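Local atomic coordinates of extracellular solute-binding protein, family 1 (Bifidobacterium longum subsp. infantis, PDB entry 6FTH), a protein that probably binds human milk oligosaccharides outside the cell and delivers them to an ABC transporter for uptake. Residues P324-S332 with Y435-D443. Sequence-based numbering, arbitrary orientation.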
loop_
_atom_site.group_PDB
_atom_site.type_symbol
_atom_site.label_atom_id
_atom_site.label_comp_id
_atom_site.label_asym_id
_atom_site.label_seq_id
_atom_site.Cartn_x
_atom_site.Cartn_y
_atom_site.Cartn_z
ATOM N N PRO A 324 25.600 -3.376 7.969
ATOM C CA PRO A 324 24.320 -4.028 8.293
ATOM C C PRO A 324 23.423 -3.156 9.161
ATOM O O PRO A 324 22.204 -3.086 8.925
ATOM C CB PRO A 324 24.743 -5.318 8.993
ATOM C CG PRO A 324 26.105 -5.624 8.392
ATOM C CD PRO A 324 26.750 -4.282 8.165
ATOM N N ASP A 325 23.995 -2.467 10.151
ATOM C CA ASP A 325 23.192 -1.667 11.064
ATOM C C ASP A 325 22.612 -0.425 10.398
ATOM O O ASP A 325 21.619 0.115 10.891
ATOM C CB ASP A 325 24.037 -1.256 12.271
ATOM C CG ASP A 325 24.172 -2.364 13.311
ATOM O OD1 ASP A 325 23.574 -3.441 13.138
ATOM O OD2 ASP A 325 24.884 -2.147 14.317
ATOM N N LYS A 326 23.196 0.036 9.297
ATOM C CA LYS A 326 22.707 1.199 8.575
ATOM C C LYS A 326 21.802 0.812 7.415
ATOM O O LYS A 326 21.211 1.693 6.787
ATOM C CB LYS A 326 23.873 2.077 8.064
ATOM C CG LYS A 326 24.687 2.785 9.139
ATOM C CD LYS A 326 25.888 3.581 8.529
ATOM C CE LYS A 326 27.183 2.724 8.307
ATOM N NZ LYS A 326 27.738 2.506 6.871
ATOM N N THR A 327 21.685 -0.483 7.121
ATOM C CA THR A 327 20.800 -0.965 6.070
ATOM C C THR A 327 19.390 -1.038 6.636
ATOM O O THR A 327 19.180 -1.511 7.755
ATOM C CB THR A 327 21.263 -2.357 5.633
ATOM O OG1 THR A 327 22.648 -2.328 5.252
ATOM C CG2 THR A 327 20.473 -2.841 4.416
ATOM N N VAL A 328 18.420 -0.570 5.862
ATOM C CA VAL A 328 17.050 -0.415 6.345
ATOM C C VAL A 328 16.134 -1.271 5.485
ATOM O O VAL A 328 16.596 -1.970 4.586
ATOM C CB VAL A 328 16.612 1.061 6.372
ATOM C CG1 VAL A 328 17.509 1.823 7.363
ATOM C CG2 VAL A 328 16.651 1.715 4.954
ATOM N N TRP A 329 14.833 -1.236 5.774
ATOM C CA TRP A 329 13.829 -1.803 4.892
ATOM C C TRP A 329 12.636 -0.849 4.896
ATOM O O TRP A 329 12.516 0.019 5.760
ATOM C CB TRP A 329 13.465 -3.264 5.245
ATOM C CG TRP A 329 12.521 -3.850 4.257
ATOM C CD1 TRP A 329 11.219 -4.222 4.475
ATOM C CD2 TRP A 329 12.781 -4.086 2.870
ATOM N NE1 TRP A 329 10.656 -4.663 3.314
ATOM C CE2 TRP A 329 11.593 -4.598 2.311
ATOM C CE3 TRP A 329 13.891 -3.888 2.044
ATOM C CZ2 TRP A 329 11.491 -4.916 0.971
ATOM C CZ3 TRP A 329 13.779 -4.208 0.704
ATOM C CH2 TRP A 329 12.598 -4.710 0.190
ATOM N N ASP A 330 11.778 -1.004 3.889
ATOM C CA ASP A 330 10.619 -0.138 3.692
ATOM C C ASP A 330 9.834 0.026 4.985
ATOM O O ASP A 330 9.536 -0.949 5.673
ATOM C CB ASP A 330 9.744 -0.772 2.593
ATOM C CG ASP A 330 8.564 0.076 2.206
ATOM O OD1 ASP A 330 7.531 0.030 2.927
ATOM O OD2 ASP A 330 8.682 0.776 1.156
ATOM N N GLY A 331 9.453 1.268 5.271
ATOM C CA GLY A 331 8.824 1.596 6.527
ATOM C C GLY A 331 7.320 1.725 6.485
ATOM O O GLY A 331 6.731 2.268 7.428
ATOM N N SER A 332 6.679 1.272 5.416
ATOM C CA SER A 332 5.250 1.435 5.296
ATOM C C SER A 332 4.495 0.550 6.289
ATOM O O SER A 332 5.036 -0.347 6.946
ATOM C CB SER A 332 4.776 1.012 3.903
ATOM O OG SER A 332 5.437 1.669 2.835
ATOM N N TYR A 435 11.960 -8.780 8.523
ATOM C CA TYR A 435 12.286 -7.364 8.371
ATOM C C TYR A 435 12.248 -6.584 9.675
ATOM O O TYR A 435 12.555 -5.387 9.662
ATOM C CB TYR A 435 11.346 -6.716 7.346
ATOM C CG TYR A 435 11.516 -7.384 6.023
ATOM C CD1 TYR A 435 12.617 -7.127 5.222
ATOM C CD2 TYR A 435 10.604 -8.329 5.605
ATOM C CE1 TYR A 435 12.808 -7.800 4.032
ATOM C CE2 TYR A 435 10.784 -8.996 4.413
ATOM C CZ TYR A 435 11.868 -8.721 3.623
ATOM O OH TYR A 435 12.073 -9.394 2.431
ATOM N N GLU A 436 11.932 -7.222 10.806
ATOM C CA GLU A 436 11.925 -6.492 12.070
ATOM C C GLU A 436 13.296 -5.927 12.405
ATOM O O GLU A 436 13.402 -4.790 12.875
ATOM C CB GLU A 436 11.414 -7.369 13.214
ATOM C CG GLU A 436 9.925 -7.305 13.355
ATOM C CD GLU A 436 9.423 -7.719 14.743
ATOM O OE1 GLU A 436 9.008 -8.884 14.886
ATOM O OE2 GLU A 436 9.431 -6.868 15.669
ATOM N N GLU A 437 14.355 -6.678 12.133
ATOM C CA GLU A 437 15.690 -6.173 12.402
ATOM C C GLU A 437 16.006 -4.953 11.547
ATOM O O GLU A 437 16.416 -3.912 12.073
ATOM C CB GLU A 437 16.735 -7.277 12.225
ATOM C CG GLU A 437 18.159 -6.793 12.417
ATOM C CD GLU A 437 18.471 -6.331 13.818
ATOM O OE1 GLU A 437 17.954 -6.925 14.782
ATOM O OE2 GLU A 437 19.267 -5.380 13.969
ATOM N N GLN A 438 15.838 -5.046 10.219
ATOM C CA GLN A 438 16.213 -3.897 9.391
ATOM C C GLN A 438 15.305 -2.701 9.648
ATOM O O GLN A 438 15.764 -1.556 9.652
ATOM C CB GLN A 438 16.233 -4.261 7.908
ATOM C CG GLN A 438 17.491 -4.984 7.525
ATOM C CD GLN A 438 17.543 -5.401 6.077
ATOM O OE1 GLN A 438 16.507 -5.534 5.406
ATOM N NE2 GLN A 438 18.755 -5.607 5.579
ATOM N N ARG A 439 14.019 -2.934 9.901
ATOM C CA ARG A 439 13.134 -1.812 10.216
ATOM C C ARG A 439 13.496 -1.149 11.534
ATOM O O ARG A 439 13.239 0.051 11.705
ATOM C CB ARG A 439 11.663 -2.247 10.187
ATOM C CG ARG A 439 11.136 -2.401 8.756
ATOM C CD ARG A 439 9.792 -3.022 8.628
ATOM N NE ARG A 439 8.740 -2.457 9.474
ATOM C CZ ARG A 439 7.698 -1.721 9.052
ATOM N NH1 ARG A 439 7.578 -1.352 7.808
ATOM N NH2 ARG A 439 6.738 -1.372 9.888
ATOM N N SER A 440 14.172 -1.864 12.429
ATOM C CA SER A 440 14.573 -1.267 13.695
ATOM C C SER A 440 15.783 -0.367 13.560
ATOM O O SER A 440 16.147 0.287 14.542
ATOM C CB SER A 440 14.846 -2.350 14.751
ATOM O OG SER A 440 16.100 -2.986 14.574
ATOM N N HIS A 441 16.386 -0.274 12.376
ATOM C CA HIS A 441 17.568 0.545 12.142
ATOM C C HIS A 441 17.235 1.981 11.762
ATOM O O HIS A 441 18.145 2.724 11.374
ATOM C CB HIS A 441 18.393 -0.084 11.028
ATOM C CG HIS A 441 18.879 -1.464 11.351
ATOM N ND1 HIS A 441 19.474 -2.273 10.410
ATOM C CD2 HIS A 441 18.899 -2.160 12.516
ATOM C CE1 HIS A 441 19.804 -3.422 10.967
ATOM N NE2 HIS A 441 19.475 -3.378 12.246
ATOM N N PHE A 442 15.964 2.367 11.784
ATOM C CA PHE A 442 15.583 3.744 11.493
ATOM C C PHE A 442 14.504 4.220 12.457
ATOM O O PHE A 442 13.728 3.422 13.007
ATOM C CB PHE A 442 15.133 3.943 10.032
ATOM C CG PHE A 442 13.784 3.368 9.711
ATOM C CD1 PHE A 442 12.639 4.108 9.907
ATOM C CD2 PHE A 442 13.659 2.099 9.179
ATOM C CE1 PHE A 442 11.386 3.603 9.593
ATOM C CE2 PHE A 442 12.433 1.597 8.849
ATOM C CZ PHE A 442 11.287 2.329 9.063
ATOM N N ASP A 443 14.456 5.525 12.652
ATOM C CA ASP A 443 13.468 6.147 13.510
ATOM C C ASP A 443 12.216 6.455 12.695
ATOM O O ASP A 443 12.312 7.074 11.628
ATOM C CB ASP A 443 14.042 7.428 14.109
ATOM C CG ASP A 443 13.110 8.077 15.078
ATOM O OD1 ASP A 443 12.037 8.573 14.676
ATOM O OD2 ASP A 443 13.470 8.113 16.287
HETATM O O HOH W 1 21.103 -5.440 7.512
HETATM O O HOH W 2 20.474 3.275 10.444
#
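V328 and W329 run past the short helix 436-439, with V328 CA 4.7 Å from Q438 CA. A type I beta turn from R439 to F442 overlaps the helix at R439 and places H441 against the 324-332 loop. H441 ND1 donates to T327 O at 2.8 Å, nearly along the C=O axis. H441 NE2 donates to E437 OE2, so both ring nitrogens are bonded and the ring's rotation is fixed. D325 CA lies over one face of this ring in a CH-pi contact. Q438 CB packs on V328 C; Q438 NE2 bonds V316 O and a water shared with P324 O. The contact joins the loop between strands 311-313 and 336-337 to the short helix and its turn, in an ABC-transporter solute-binding protein of the type 2 periplasmic-binding-protein fold. With chi1 -175°, W329 CG lies opposite the backbone N, and the indole's five-membered ring stacks face-to-face on Y435, centroids 4.0 Å apart. W329 NE1 bonds Q153 O and Y435 OH bonds M155 N. D330 OD1 accepts from S332 N, an Asx turn, and from S332 OG. R439 bends at chi3 (50°), and NH1 grips D330 O and S332 O, both at 2.9 Å, each on a carbonyl lone pair. A leucine here would probably leave both carbonyls without their bridging donor. F442 CZ packs on G331 CA at 3.6 Å.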